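Local atomic coordinates of hemolysin II regulatory protein (Bacillus cereus, PDB entry 2JJ7), a protein that probably binds DNA as a TetR-family transcriptional regulator of hemolysin II, here studied as a mutant with a shortened loop in its C-terminal domain. Residues 12-17 with 60-65; 66-71 with 123-128; 77-82 with 137-142; 54-59 with 116-121. All coordinates share one frame; numbering follows the deposited sequence.

Interaction 1 of 4, residues 12-17 with 60-65; sequences ILKAAK and KKYGLA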
loop_
_atom_site.group_PDB
_atom_site.type_symbol
_atom_site.label_atom_id
_atom_site.label_comp_id
_atom_site.label_asym_id
_atom_site.label_seq_id
_atom_site.Cartn_x
_atom_site.Cartn_y
_atom_site.Cartn_z
ATOM N N ILE B 12 26.378 -15.101 8.691
ATOM C CA ILE B 12 26.024 -15.093 7.268
ATOM C C ILE B 12 24.538 -14.794 7.050
ATOM O O ILE B 12 24.176 -14.100 6.100
ATOM C CB ILE B 12 26.412 -16.409 6.553
ATOM C CG1 ILE B 12 27.941 -16.609 6.549
ATOM C CG2 ILE B 12 25.863 -16.434 5.097
ATOM C CD1 ILE B 12 28.373 -18.067 6.289
ATOM N N LEU B 13 23.689 -15.321 7.931
ATOM C CA LEU B 13 22.254 -15.082 7.851
ATOM C C LEU B 13 21.872 -13.648 8.212
ATOM O O LEU B 13 21.012 -13.060 7.552
ATOM C CB LEU B 13 21.482 -16.092 8.698
ATOM C CG LEU B 13 21.438 -17.506 8.096
ATOM C CD1 LEU B 13 20.761 -18.499 9.036
ATOM C CD2 LEU B 13 20.768 -17.508 6.725
ATOM N N LYS B 14 22.502 -13.096 9.251
ATOM C CA LYS B 14 22.356 -11.674 9.591
ATOM C C LYS B 14 22.715 -10.819 8.378
ATOM O O LYS B 14 21.992 -9.881 8.037
ATOM C CB LYS B 14 23.247 -11.284 10.782
ATOM C CG LYS B 14 22.698 -11.675 12.141
ATOM C CD LYS B 14 23.656 -11.346 13.278
ATOM C CE LYS B 14 23.149 -11.961 14.588
ATOM N NZ LYS B 14 23.712 -11.328 15.817
ATOM N N ALA B 15 23.830 -11.160 7.732
ATOM C CA ALA B 15 24.315 -10.444 6.544
ATOM C C ALA B 15 23.327 -10.522 5.390
ATOM O O ALA B 15 23.039 -9.518 4.743
ATOM C CB ALA B 15 25.677 -10.980 6.103
ATOM N N ALA B 16 22.832 -11.728 5.139
ATOM C CA ALA B 16 21.929 -11.994 4.036
ATOM C C ALA B 16 20.586 -11.268 4.249
ATOM O O ALA B 16 20.073 -10.645 3.333
ATOM C CB ALA B 16 21.734 -13.473 3.884
ATOM N N LYS B 17 20.030 -11.351 5.456
ATOM C CA LYS B 17 18.852 -10.548 5.832
ATOM C C LYS B 17 19.069 -9.073 5.481
ATOM O O LYS B 17 18.240 -8.462 4.804
ATOM C CB LYS B 17 18.572 -10.679 7.337
ATOM C CG LYS B 17 17.349 -9.915 7.838
ATOM C CD LYS B 17 17.305 -9.835 9.360
ATOM C CE LYS B 17 15.892 -9.606 9.844
ATOM N NZ LYS B 17 15.797 -9.374 11.330
ATOM N N LYS B 60 13.166 -18.540 6.992
ATOM C CA LYS B 60 13.083 -19.506 8.083
ATOM C C LYS B 60 13.571 -18.906 9.411
ATOM O O LYS B 60 12.895 -19.046 10.417
ATOM C CB LYS B 60 13.897 -20.758 7.730
ATOM C CG LYS B 60 13.725 -21.931 8.664
ATOM C CD LYS B 60 14.681 -23.041 8.269
ATOM C CE LYS B 60 14.366 -24.345 8.983
ATOM N NZ LYS B 60 15.408 -25.380 8.719
ATOM N N LYS B 61 14.735 -18.249 9.407
ATOM C CA LYS B 61 15.295 -17.672 10.629
ATOM C C LYS B 61 14.525 -16.447 11.115
ATOM O O LYS B 61 14.280 -16.315 12.313
ATOM C CB LYS B 61 16.779 -17.303 10.469
ATOM C CG LYS B 61 17.421 -16.932 11.809
ATOM C CD LYS B 61 18.913 -16.803 11.752
ATOM C CE LYS B 61 19.487 -16.471 13.128
ATOM N NZ LYS B 61 19.332 -17.566 14.137
ATOM N N TYR B 62 14.143 -15.560 10.194
ATOM C CA TYR B 62 13.590 -14.259 10.581
ATOM C C TYR B 62 12.099 -14.099 10.321
ATOM O O TYR B 62 11.516 -13.062 10.652
ATOM C CB TYR B 62 14.387 -13.107 9.948
ATOM C CG TYR B 62 15.855 -13.147 10.295
ATOM C CD1 TYR B 62 16.290 -12.877 11.599
ATOM C CD2 TYR B 62 16.823 -13.464 9.326
ATOM C CE1 TYR B 62 17.657 -12.921 11.936
ATOM C CE2 TYR B 62 18.192 -13.510 9.656
ATOM C CZ TYR B 62 18.600 -13.240 10.963
ATOM O OH TYR B 62 19.942 -13.284 11.306
ATOM N N GLY B 63 11.467 -15.131 9.761
ATOM C CA GLY B 63 10.016 -15.115 9.604
ATOM C C GLY B 63 9.357 -15.636 10.873
ATOM O O GLY B 63 9.967 -15.641 11.950
ATOM N N LEU B 64 8.120 -16.097 10.750
ATOM C CA LEU B 64 7.402 -16.677 11.876
ATOM C C LEU B 64 8.027 -17.995 12.367
ATOM O O LEU B 64 8.386 -18.862 11.566
ATOM C CB LEU B 64 5.928 -16.867 11.494
ATOM C CG LEU B 64 5.292 -15.582 10.936
ATOM C CD1 LEU B 64 3.980 -15.876 10.227
ATOM C CD2 LEU B 64 5.115 -14.521 12.031
ATOM N N ALA B 65 8.159 -18.134 13.686
ATOM C CA ALA B 65 8.674 -19.361 14.288
ATOM C C ALA B 65 7.771 -20.564 13.992
ATOM O O ALA B 65 8.245 -21.701 13.868
ATOM C CB ALA B 65 8.840 -19.184 15.783
#

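Interaction 2 of 4, residues 66-71 with 123-128; sequences NELPNF and IGSFEQ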
loop_
_atom_site.group_PDB
_atom_site.type_symbol
_atom_site.label_atom_id
_atom_site.label_comp_id
_atom_site.label_asym_id
_atom_site.label_seq_id
_atom_site.Cartn_x
_atom_site.Cartn_y
_atom_site.Cartn_z
ATOM N N ASN B 66 6.471 -20.294 13.883
ATOM C CA ASN B 66 5.445 -21.310 13.640
ATOM C C ASN B 66 4.297 -20.680 12.881
ATOM O O ASN B 66 4.051 -19.479 13.005
ATOM C CB ASN B 66 4.871 -21.830 14.957
ATOM C CG ASN B 66 5.935 -22.081 16.005
ATOM O OD1 ASN B 66 6.676 -23.063 15.927
ATOM N ND2 ASN B 66 6.020 -21.184 16.995
ATOM N N GLU B 67 3.585 -21.490 12.110
ATOM C CA GLU B 67 2.332 -21.050 11.505
ATOM C C GLU B 67 1.440 -20.473 12.603
ATOM O O GLU B 67 1.375 -21.013 13.708
ATOM C CB GLU B 67 1.650 -22.199 10.774
ATOM C CG GLU B 67 2.561 -22.835 9.726
ATOM C CD GLU B 67 1.810 -23.634 8.681
ATOM O OE1 GLU B 67 0.738 -24.202 9.009
ATOM O OE2 GLU B 67 2.302 -23.688 7.528
ATOM N N LEU B 68 0.802 -19.343 12.326
ATOM C CA LEU B 68 -0.002 -18.694 13.352
ATOM C C LEU B 68 -1.322 -19.434 13.523
ATOM O O LEU B 68 -1.813 -20.035 12.566
ATOM C CB LEU B 68 -0.216 -17.212 13.018
ATOM C CG LEU B 68 1.074 -16.373 12.946
ATOM C CD1 LEU B 68 0.744 -15.002 12.438
ATOM C CD2 LEU B 68 1.784 -16.299 14.309
ATOM N N PRO B 69 -1.899 -19.399 14.741
ATOM C CA PRO B 69 -3.240 -19.976 14.915
ATOM C C PRO B 69 -4.239 -19.197 14.065
ATOM O O PRO B 69 -3.947 -18.072 13.684
ATOM C CB PRO B 69 -3.538 -19.744 16.404
ATOM C CG PRO B 69 -2.668 -18.567 16.795
ATOM C CD PRO B 69 -1.412 -18.738 15.971
ATOM N N ASN B 70 -5.386 -19.801 13.752
ATOM C CA ASN B 70 -6.439 -19.096 13.046
ATOM C C ASN B 70 -6.996 -18.033 13.975
ATOM O O ASN B 70 -7.606 -18.369 14.992
ATOM C CB ASN B 70 -7.546 -20.071 12.635
ATOM C CG ASN B 70 -8.568 -19.432 11.721
ATOM O OD1 ASN B 70 -9.640 -19.015 12.165
ATOM N ND2 ASN B 70 -8.235 -19.332 10.434
ATOM N N PHE B 71 -6.780 -16.759 13.652
ATOM C CA PHE B 71 -7.209 -15.685 14.554
ATOM C C PHE B 71 -8.713 -15.555 14.775
ATOM O O PHE B 71 -9.128 -15.139 15.863
ATOM C CB PHE B 71 -6.601 -14.337 14.174
ATOM C CG PHE B 71 -5.106 -14.287 14.340
ATOM C CD1 PHE B 71 -4.528 -14.384 15.600
ATOM C CD2 PHE B 71 -4.276 -14.160 13.236
ATOM C CE1 PHE B 71 -3.127 -14.354 15.751
ATOM C CE2 PHE B 71 -2.873 -14.126 13.384
ATOM C CZ PHE B 71 -2.312 -14.227 14.646
ATOM N N ILE B 123 4.067 -15.561 4.645
ATOM C CA ILE B 123 2.942 -15.206 3.782
ATOM C C ILE B 123 1.687 -16.051 4.040
ATOM O O ILE B 123 0.564 -15.528 3.969
ATOM C CB ILE B 123 3.350 -15.228 2.293
ATOM C CG1 ILE B 123 4.280 -14.057 1.998
ATOM C CG2 ILE B 123 2.113 -15.171 1.367
ATOM C CD1 ILE B 123 5.207 -14.252 0.785
ATOM N N GLY B 124 1.879 -17.345 4.324
ATOM C CA GLY B 124 0.765 -18.254 4.593
ATOM C C GLY B 124 -0.132 -17.723 5.699
ATOM O O GLY B 124 -1.355 -17.669 5.546
ATOM N N SER B 125 0.478 -17.310 6.808
ATOM C CA SER B 125 -0.257 -16.797 7.954
ATOM C C SER B 125 -0.790 -15.382 7.704
ATOM O O SER B 125 -1.888 -15.026 8.165
ATOM C CB SER B 125 0.620 -16.811 9.201
ATOM O OG SER B 125 0.931 -18.140 9.586
ATOM N N PHE B 126 -0.012 -14.590 6.962
ATOM C CA PHE B 126 -0.425 -13.252 6.549
ATOM C C PHE B 126 -1.717 -13.296 5.716
ATOM O O PHE B 126 -2.543 -12.385 5.785
ATOM C CB PHE B 126 0.718 -12.538 5.791
ATOM C CG PHE B 126 0.547 -11.039 5.715
ATOM C CD1 PHE B 126 0.041 -10.440 4.566
ATOM C CD2 PHE B 126 0.864 -10.222 6.809
ATOM C CE1 PHE B 126 -0.142 -9.048 4.498
ATOM C CE2 PHE B 126 0.699 -8.814 6.747
ATOM C CZ PHE B 126 0.200 -8.226 5.592
ATOM N N GLU B 127 -1.881 -14.360 4.935
ATOM C CA GLU B 127 -3.085 -14.561 4.100
ATOM C C GLU B 127 -4.400 -14.802 4.880
ATOM O O GLU B 127 -5.465 -14.937 4.280
ATOM C CB GLU B 127 -2.853 -15.684 3.101
ATOM C CG GLU B 127 -2.148 -15.191 1.852
ATOM C CD GLU B 127 -1.806 -16.290 0.875
ATOM O OE1 GLU B 127 -2.106 -17.469 1.155
ATOM O OE2 GLU B 127 -1.222 -15.965 -0.182
ATOM N N GLN B 128 -4.320 -14.857 6.208
ATOM C CA GLN B 128 -5.526 -14.963 7.028
ATOM C C GLN B 128 -6.369 -13.694 6.925
ATOM O O GLN B 128 -7.551 -13.717 7.231
ATOM C CB GLN B 128 -5.187 -15.191 8.491
ATOM C CG GLN B 128 -4.912 -16.619 8.881
ATOM C CD GLN B 128 -4.850 -16.766 10.387
ATOM O OE1 GLN B 128 -5.759 -16.330 11.100
ATOM N NE2 GLN B 128 -3.776 -17.366 10.886
HETATM O O HOH W 1 -1.975 -19.313 9.887
#

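Interaction 3 of 4, residues 77-82 with 137-142; sequences FNPINA and EKQGVF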
loop_
_atom_site.group_PDB
_atom_site.type_symbol
_atom_site.label_atom_id
_atom_site.label_comp_id
_atom_site.label_asym_id
_atom_site.label_seq_id
_atom_site.Cartn_x
_atom_site.Cartn_y
_atom_site.Cartn_z
ATOM N N PHE B 77 -14.675 -15.803 16.603
ATOM C CA PHE B 77 -15.344 -15.115 15.495
ATOM C C PHE B 77 -15.833 -13.721 15.851
ATOM O O PHE B 77 -16.838 -13.260 15.320
ATOM C CB PHE B 77 -16.436 -16.009 14.884
ATOM C CG PHE B 77 -15.893 -17.296 14.329
ATOM C CD1 PHE B 77 -15.479 -17.371 13.008
ATOM C CD2 PHE B 77 -15.740 -18.415 15.145
ATOM C CE1 PHE B 77 -14.951 -18.548 12.500
ATOM C CE2 PHE B 77 -15.208 -19.602 14.648
ATOM C CZ PHE B 77 -14.818 -19.668 13.326
ATOM N N ASN B 78 -15.112 -13.085 16.778
ATOM C CA ASN B 78 -15.137 -11.638 16.991
ATOM C C ASN B 78 -14.135 -11.043 15.992
ATOM O O ASN B 78 -12.928 -11.149 16.196
ATOM C CB ASN B 78 -14.714 -11.320 18.434
ATOM C CG ASN B 78 -14.883 -9.840 18.799
ATOM O OD1 ASN B 78 -14.663 -8.948 17.983
ATOM N ND2 ASN B 78 -15.256 -9.581 20.051
ATOM N N PRO B 79 -14.632 -10.443 14.888
ATOM C CA PRO B 79 -13.786 -9.931 13.808
ATOM C C PRO B 79 -12.881 -8.764 14.180
ATOM O O PRO B 79 -11.750 -8.704 13.693
ATOM C CB PRO B 79 -14.805 -9.470 12.761
ATOM C CG PRO B 79 -16.016 -10.263 13.058
ATOM C CD PRO B 79 -16.059 -10.369 14.521
ATOM N N ILE B 80 -13.363 -7.837 15.009
ATOM C CA ILE B 80 -12.508 -6.740 15.472
ATOM C C ILE B 80 -11.329 -7.281 16.307
ATOM O O ILE B 80 -10.183 -6.932 16.058
ATOM C CB ILE B 80 -13.311 -5.662 16.250
ATOM C CG1 ILE B 80 -14.261 -4.922 15.289
ATOM C CG2 ILE B 80 -12.366 -4.674 16.969
ATOM C CD1 ILE B 80 -15.405 -4.126 15.995
ATOM N N ASN B 81 -11.607 -8.152 17.276
ATOM C CA ASN B 81 -10.538 -8.746 18.072
ATOM C C ASN B 81 -9.592 -9.624 17.265
ATOM O O ASN B 81 -8.371 -9.581 17.468
ATOM C CB ASN B 81 -11.108 -9.517 19.259
ATOM C CG ASN B 81 -11.597 -8.598 20.370
ATOM O OD1 ASN B 81 -11.635 -7.373 20.226
ATOM N ND2 ASN B 81 -11.976 -9.193 21.480
ATOM N N ALA B 82 -10.144 -10.426 16.357
ATOM C CA ALA B 82 -9.305 -11.215 15.459
ATOM C C ALA B 82 -8.373 -10.292 14.684
ATOM O O ALA B 82 -7.169 -10.533 14.626
ATOM C CB ALA B 82 -10.149 -12.034 14.506
ATOM N N GLU B 137 -17.122 -7.873 7.580
ATOM C CA GLU B 137 -18.082 -7.343 6.633
ATOM C C GLU B 137 -19.409 -8.071 6.773
ATOM O O GLU B 137 -20.466 -7.436 6.795
ATOM C CB GLU B 137 -17.563 -7.486 5.206
ATOM C CG GLU B 137 -18.533 -7.001 4.150
ATOM C CD GLU B 137 -17.900 -6.949 2.771
ATOM O OE1 GLU B 137 -17.314 -7.969 2.332
ATOM O OE2 GLU B 137 -17.991 -5.880 2.136
ATOM N N LYS B 138 -19.347 -9.401 6.851
ATOM C CA LYS B 138 -20.547 -10.223 7.003
ATOM C C LYS B 138 -21.295 -9.838 8.281
ATOM O O LYS B 138 -22.514 -9.717 8.273
ATOM C CB LYS B 138 -20.173 -11.708 7.015
ATOM C CG LYS B 138 -21.324 -12.661 7.345
ATOM C CD LYS B 138 -20.816 -14.090 7.535
ATOM C CE LYS B 138 -21.591 -14.798 8.632
ATOM N NZ LYS B 138 -22.090 -16.134 8.210
ATOM N N GLN B 139 -20.550 -9.615 9.365
ATOM C CA GLN B 139 -21.143 -9.278 10.657
ATOM C C GLN B 139 -21.580 -7.819 10.793
ATOM O O GLN B 139 -22.186 -7.447 11.797
ATOM C CB GLN B 139 -20.199 -9.640 11.792
ATOM C CG GLN B 139 -20.097 -11.134 12.042
ATOM C CD GLN B 139 -19.432 -11.447 13.358
ATOM O OE1 GLN B 139 -19.435 -10.625 14.278
ATOM N NE2 GLN B 139 -18.842 -12.638 13.455
ATOM N N GLY B 140 -21.271 -6.996 9.795
ATOM C CA GLY B 140 -21.732 -5.603 9.763
ATOM C C GLY B 140 -20.806 -4.667 10.512
ATOM O O GLY B 140 -21.186 -3.564 10.881
ATOM N N VAL B 141 -19.570 -5.101 10.705
ATOM C CA VAL B 141 -18.626 -4.359 11.527
ATOM C C VAL B 141 -17.537 -3.662 10.679
ATOM O O VAL B 141 -17.075 -2.573 11.042
ATOM C CB VAL B 141 -18.102 -5.273 12.693
ATOM C CG1 VAL B 141 -16.735 -5.857 12.418
ATOM C CG2 VAL B 141 -18.157 -4.546 14.022
ATOM N N PHE B 142 -17.171 -4.266 9.540
ATOM C CA PHE B 142 -16.209 -3.668 8.609
ATOM C C PHE B 142 -16.920 -3.155 7.353
ATOM O O PHE B 142 -17.871 -3.773 6.862
ATOM C CB PHE B 142 -15.083 -4.643 8.201
ATOM C CG PHE B 142 -14.228 -5.153 9.360
ATOM C CD1 PHE B 142 -14.041 -4.390 10.522
ATOM C CD2 PHE B 142 -13.603 -6.396 9.272
ATOM C CE1 PHE B 142 -13.265 -4.869 11.584
ATOM C CE2 PHE B 142 -12.816 -6.899 10.338
ATOM C CZ PHE B 142 -12.641 -6.132 11.484
#

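Interaction 4 of 4, residues 54-59 with 116-121; sequences LYYEVF and EKIKPY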
loop_
_atom_site.group_PDB
_atom_site.type_symbol
_atom_site.label_atom_id
_atom_site.label_comp_id
_atom_site.label_asym_id
_atom_site.label_seq_id
_atom_site.Cartn_x
_atom_site.Cartn_y
_atom_site.Cartn_z
ATOM N N LEU B 54 19.972 -19.685 0.730
ATOM C CA LEU B 54 20.272 -18.674 1.715
ATOM C C LEU B 54 19.038 -17.798 1.977
ATOM O O LEU B 54 18.719 -17.491 3.123
ATOM C CB LEU B 54 21.429 -17.821 1.210
ATOM C CG LEU B 54 22.188 -16.875 2.135
ATOM C CD1 LEU B 54 22.531 -17.542 3.448
ATOM C CD2 LEU B 54 23.443 -16.441 1.418
ATOM N N TYR B 55 18.358 -17.411 0.902
ATOM C CA TYR B 55 17.086 -16.689 0.967
ATOM C C TYR B 55 16.031 -17.472 1.732
ATOM O O TYR B 55 15.388 -16.925 2.617
ATOM C CB TYR B 55 16.600 -16.420 -0.439
ATOM C CG TYR B 55 15.397 -15.508 -0.562
ATOM C CD1 TYR B 55 14.179 -16.019 -0.983
ATOM C CD2 TYR B 55 15.491 -14.135 -0.325
ATOM C CE1 TYR B 55 13.083 -15.219 -1.144
ATOM C CE2 TYR B 55 14.370 -13.304 -0.482
ATOM C CZ TYR B 55 13.177 -13.871 -0.901
ATOM O OH TYR B 55 12.053 -13.135 -1.103
ATOM N N TYR B 56 15.872 -18.753 1.393
ATOM C CA TYR B 56 14.964 -19.632 2.128
ATOM C C TYR B 56 15.309 -19.614 3.620
ATOM O O TYR B 56 14.421 -19.452 4.457
ATOM C CB TYR B 56 15.011 -21.074 1.602
ATOM C CG TYR B 56 14.402 -21.311 0.226
ATOM C CD1 TYR B 56 13.577 -20.369 -0.388
ATOM C CD2 TYR B 56 14.627 -22.507 -0.440
ATOM C CE1 TYR B 56 13.024 -20.614 -1.647
ATOM C CE2 TYR B 56 14.079 -22.757 -1.679
ATOM C CZ TYR B 56 13.288 -21.819 -2.284
ATOM O OH TYR B 56 12.758 -22.110 -3.527
ATOM N N GLU B 57 16.591 -19.757 3.943
ATOM C CA GLU B 57 17.033 -19.787 5.331
ATOM C C GLU B 57 16.789 -18.454 6.055
ATOM O O GLU B 57 16.572 -18.436 7.267
ATOM C CB GLU B 57 18.505 -20.198 5.419
ATOM C CG GLU B 57 18.781 -21.654 5.070
ATOM C CD GLU B 57 18.016 -22.640 5.944
ATOM O OE1 GLU B 57 17.908 -22.422 7.167
ATOM O OE2 GLU B 57 17.513 -23.636 5.395
ATOM N N VAL B 58 16.811 -17.355 5.301
ATOM C CA VAL B 58 16.501 -16.027 5.838
ATOM C C VAL B 58 15.039 -15.945 6.281
ATOM O O VAL B 58 14.751 -15.509 7.397
ATOM C CB VAL B 58 16.837 -14.894 4.837
ATOM C CG1 VAL B 58 16.134 -13.582 5.227
ATOM C CG2 VAL B 58 18.339 -14.687 4.801
ATOM N N PHE B 59 14.129 -16.394 5.419
ATOM C CA PHE B 59 12.703 -16.481 5.773
ATOM C C PHE B 59 12.451 -17.416 6.965
ATOM O O PHE B 59 11.660 -17.099 7.843
ATOM C CB PHE B 59 11.860 -16.861 4.552
ATOM C CG PHE B 59 11.269 -15.658 3.848
ATOM C CD1 PHE B 59 10.072 -15.105 4.291
ATOM C CD2 PHE B 59 11.921 -15.073 2.762
ATOM C CE1 PHE B 59 9.508 -13.961 3.649
ATOM C CE2 PHE B 59 11.379 -13.952 2.116
ATOM C CZ PHE B 59 10.167 -13.395 2.569
ATOM N N GLU B 116 6.138 -20.971 -2.938
ATOM C CA GLU B 116 5.704 -22.209 -2.320
ATOM C C GLU B 116 6.594 -22.601 -1.130
ATOM O O GLU B 116 6.082 -23.013 -0.087
ATOM C CB GLU B 116 5.674 -23.304 -3.390
ATOM C CG GLU B 116 5.353 -24.715 -2.896
ATOM C CD GLU B 116 5.221 -25.731 -4.042
ATOM O OE1 GLU B 116 5.109 -25.315 -5.218
ATOM O OE2 GLU B 116 5.223 -26.946 -3.761
ATOM N N LYS B 117 7.915 -22.474 -1.287
ATOM C CA LYS B 117 8.853 -22.861 -0.222
ATOM C C LYS B 117 8.910 -21.903 0.956
ATOM O O LYS B 117 9.081 -22.340 2.088
ATOM C CB LYS B 117 10.271 -23.070 -0.764
ATOM C CG LYS B 117 10.452 -24.354 -1.547
ATOM C CD LYS B 117 10.141 -25.590 -0.712
ATOM C CE LYS B 117 10.109 -26.832 -1.591
ATOM N NZ LYS B 117 9.420 -27.969 -0.926
ATOM N N ILE B 118 8.799 -20.605 0.690
ATOM C CA ILE B 118 8.887 -19.592 1.753
ATOM C C ILE B 118 7.547 -19.346 2.445
ATOM O O ILE B 118 7.516 -18.831 3.558
ATOM C CB ILE B 118 9.466 -18.236 1.238
ATOM C CG1 ILE B 118 8.554 -17.628 0.168
ATOM C CG2 ILE B 118 10.912 -18.404 0.731
ATOM C CD1 ILE B 118 8.818 -16.175 -0.094
ATOM N N LYS B 119 6.448 -19.733 1.799
ATOM C CA LYS B 119 5.103 -19.412 2.293
ATOM C C LYS B 119 4.868 -19.730 3.777
ATOM O O LYS B 119 4.309 -18.892 4.483
ATOM C CB LYS B 119 4.028 -20.107 1.447
ATOM C CG LYS B 119 2.678 -19.436 1.518
ATOM C CD LYS B 119 1.605 -20.230 0.778
ATOM C CE LYS B 119 0.541 -19.287 0.230
ATOM N NZ LYS B 119 -0.765 -19.963 -0.035
ATOM N N PRO B 120 5.247 -20.951 4.247
ATOM C CA PRO B 120 5.003 -21.281 5.657
ATOM C C PRO B 120 5.658 -20.324 6.643
ATOM O O PRO B 120 5.212 -20.229 7.785
ATOM C CB PRO B 120 5.602 -22.681 5.809
ATOM C CG PRO B 120 5.525 -23.266 4.448
ATOM C CD PRO B 120 5.754 -22.124 3.503
ATOM N N TYR B 121 6.687 -19.614 6.209
ATOM C CA TYR B 121 7.445 -18.760 7.120
ATOM C C TYR B 121 6.933 -17.322 7.299
ATOM O O TYR B 121 7.459 -16.572 8.115
ATOM C CB TYR B 121 8.913 -18.785 6.739
ATOM C CG TYR B 121 9.477 -20.190 6.695
ATOM C CD1 TYR B 121 9.901 -20.750 5.499
ATOM C CD2 TYR B 121 9.548 -20.971 7.854
ATOM C CE1 TYR B 121 10.428 -22.048 5.463
ATOM C CE2 TYR B 121 10.060 -22.261 7.827
ATOM C CZ TYR B 121 10.495 -22.794 6.633
ATOM O OH TYR B 121 10.998 -24.072 6.617
#

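Interaction 1 of 4, residues 12-17 with 60-65
The phenol ring of Tyr62 reaches across to helix 5-23 and lies between two lysine chains. Over one face runs Lys17, whose CD sits above the middle of the ring, 3.6 Å from the centroid; over the opposite face lies CG of Lys61. In Lys17, CG is anti to the backbone N (chi1 -179°) and the chain beyond it is extended, which carries its methylenes obliquely over the ring from Lys17 CB near Tyr62 CE2 to Lys17 CE near Tyr62 CG. The ammonium ends beyond the centre: NZ stands 4.1 Å from the centroid and 34° off the normal, an off-centre cation-pi contact added to the CH-pi packing. NZ is also hydrogen-bonded to Asn97. Lysine suits this place because its long apolar stem can cover an aromatic face while its charge finds a polar partner past the rim.

At the ring edge, near its plane, Leu13 O comes within 3.5 Å of Tyr62 CE2. The hydroxyl reaches Lys14, whose chain crosses that of Tyr62 at about a right angle, with CG 3.3 Å from OH. Leu13 CD1 also meets Lys61 CD at 3.7 Å, the two chains crossing at a slant.

Mostly at the surface, the contact fastens helix 5-23 to the C-terminal end of helix 51-62. On the buried side of helix 5-23, Ala16 packs on Val58 and on Ile33 of helix 30-37.

Interaction 2 of 4, residues 66-71 with 123-128
Gln128, with CG anti to its carbonyl carbon (chi1 -83°) and CD continuing the chain in extended form, sets its amide against the backbone of residues 69-71. Ser125 has chi1 -66°, which places OG opposite its own carbonyl carbon and within 3.0 Å of Leu68 N, in an almost straight hydrogen bond (178°). Both ends of the Gln128 amide are used. OE1 accepts from Phe71 N at 2.8 Å, with the donor in the carbonyl plane and on a lone pair; NE2 donates to Pro69 O at 2.9 Å, standing above the plane of that carbonyl. Glutamine suits the place because one flat group can answer a backbone N-H and C=O together.

Residues 66-70 are extended, part of a loop joining helix 51-62 to the short helix 71-74, of which Asn70 is the N-cap. Its OD1 accepts from Glu73 N, while its ND2 bonds to Glu131. A water bridges the two segments, donating to Leu68 O, accepting from Gln128 NE2 and bonding to Ser125 OG. The apolar part is small: Leu68 CD1 lies 3.7 Å from Ser125 CB, and the leucine also packs on Val89 and Phe90 of helix 79-96.

Interaction 3 of 4, residues 77-82 with 137-142
Pro79, Ile80, Val141 and Phe142 form the close-packed side of this contact, whereas Gln139 spans its more exposed margin. The tightest approach is methyl to methyl, Ile80 CD1 to Val141 CG2 at 3.4 Å, shorter than usual van der Waals contact. Val141 also has an unusual chi1 of 100°, and both features may reflect strain or uncertainty in the model. Val141 CG1, the other methyl, lies over one face of the Phe142 ring, toward the rim, and meets Pro79 CB at 4.1 Å. The Phe142 ring points its far end at the start of helix 79-96: CZ is 3.5 Å from Pro79 O, which lies near the ring plane, and CE1 is 3.8 Å from Ile80 CG1. The ring also touches Leu133, and Leu180 and Thr181 of helix 169-181.

Both segments are helix ends within the C-terminal domain. Asn78 is the N-cap of helix 79-96, accepting from Asn81 N through OD1. N-H groups of the first turn have no acceptor within the helix, so proline's lack of one costs nothing. Gly140 closes the other helix in a Schellman motif, its positive phi easily adopted without a side chain.

On the exposed side, Gln139 extends its chain past Pro79. NE2 donates to Phe77 O at 2.8 Å, approaching nearly along the C=O axis, and also bonds to Glu135. Its OE1 rests 3.4 Å from Pro79 CD, while the Phe77 ring leads away.

Interaction 4 of 4, residues 54-59 with 116-121
Helix 51-62, which follows the predicted helix-turn-helix of this TetR-type protein, meets helix 115-118 of the C-terminal domain here, and the contact therefore joins the two domains. Ile118 is the wedge. Its CG1 sits in the crowded position between backbone N and carbonyl carbon (chi1 62°), while CG2 lies anti to the carbonyl carbon. The branches divide the work unequally. CD1 lies over a face of Phe59, 4.2 Å from the centroid and offset toward the rim, whereas CG2 reaches three rings: Phe59 CD2 at 4.0 Å, Tyr55 CE1 at 4.3 Å and Tyr56 CD1 at 3.5 Å. A beta-branched residue suits this place, since its branches can touch three aromatic rings at once.

Lys117 lays CB over one face of Tyr56, 3.9 Å from the ring centroid in a CH-pi contact; the chain bends at chi2, and its charged end leads away. Tyr56 is modelled in two positions, and its contacts hold for one of them, so they are less certain. One turn on, Tyr121 CB packs against Phe59 O at 3.4 Å. The hydroxyl of Tyr55 is bonded to Glu107 of helix 98-109, whose Leu103 touches both Tyr55 and Phe59.

With apolar and CH-pi contacts and no hydrogen bond between the two segments, cohesion here rests mainly on dispersion and the burial of apolar surface, and depends on shape rather than on directional bonds.

Overall arrangement
From the N terminus, interaction 1 closes the first loop, bringing helix 5-23 to the end of helix 51-62 around the predicted DNA-binding helices. Interaction 4 starts within that loop and crosses it, running from helix 51-62 to helix 115-118 and so tying the N-terminal region to the C-terminal domain. The two touch through Leu64 N and Tyr121 O, a probable hydrogen bond. Interaction 2 crosses interaction 4 in turn, holding the linker 66-71 against 123-128; Lys119 and Glu127 form a salt bridge between them. Interaction 3 crosses both 2 and 4 and closes the far end, its centre about 34 Å from that of interaction 1.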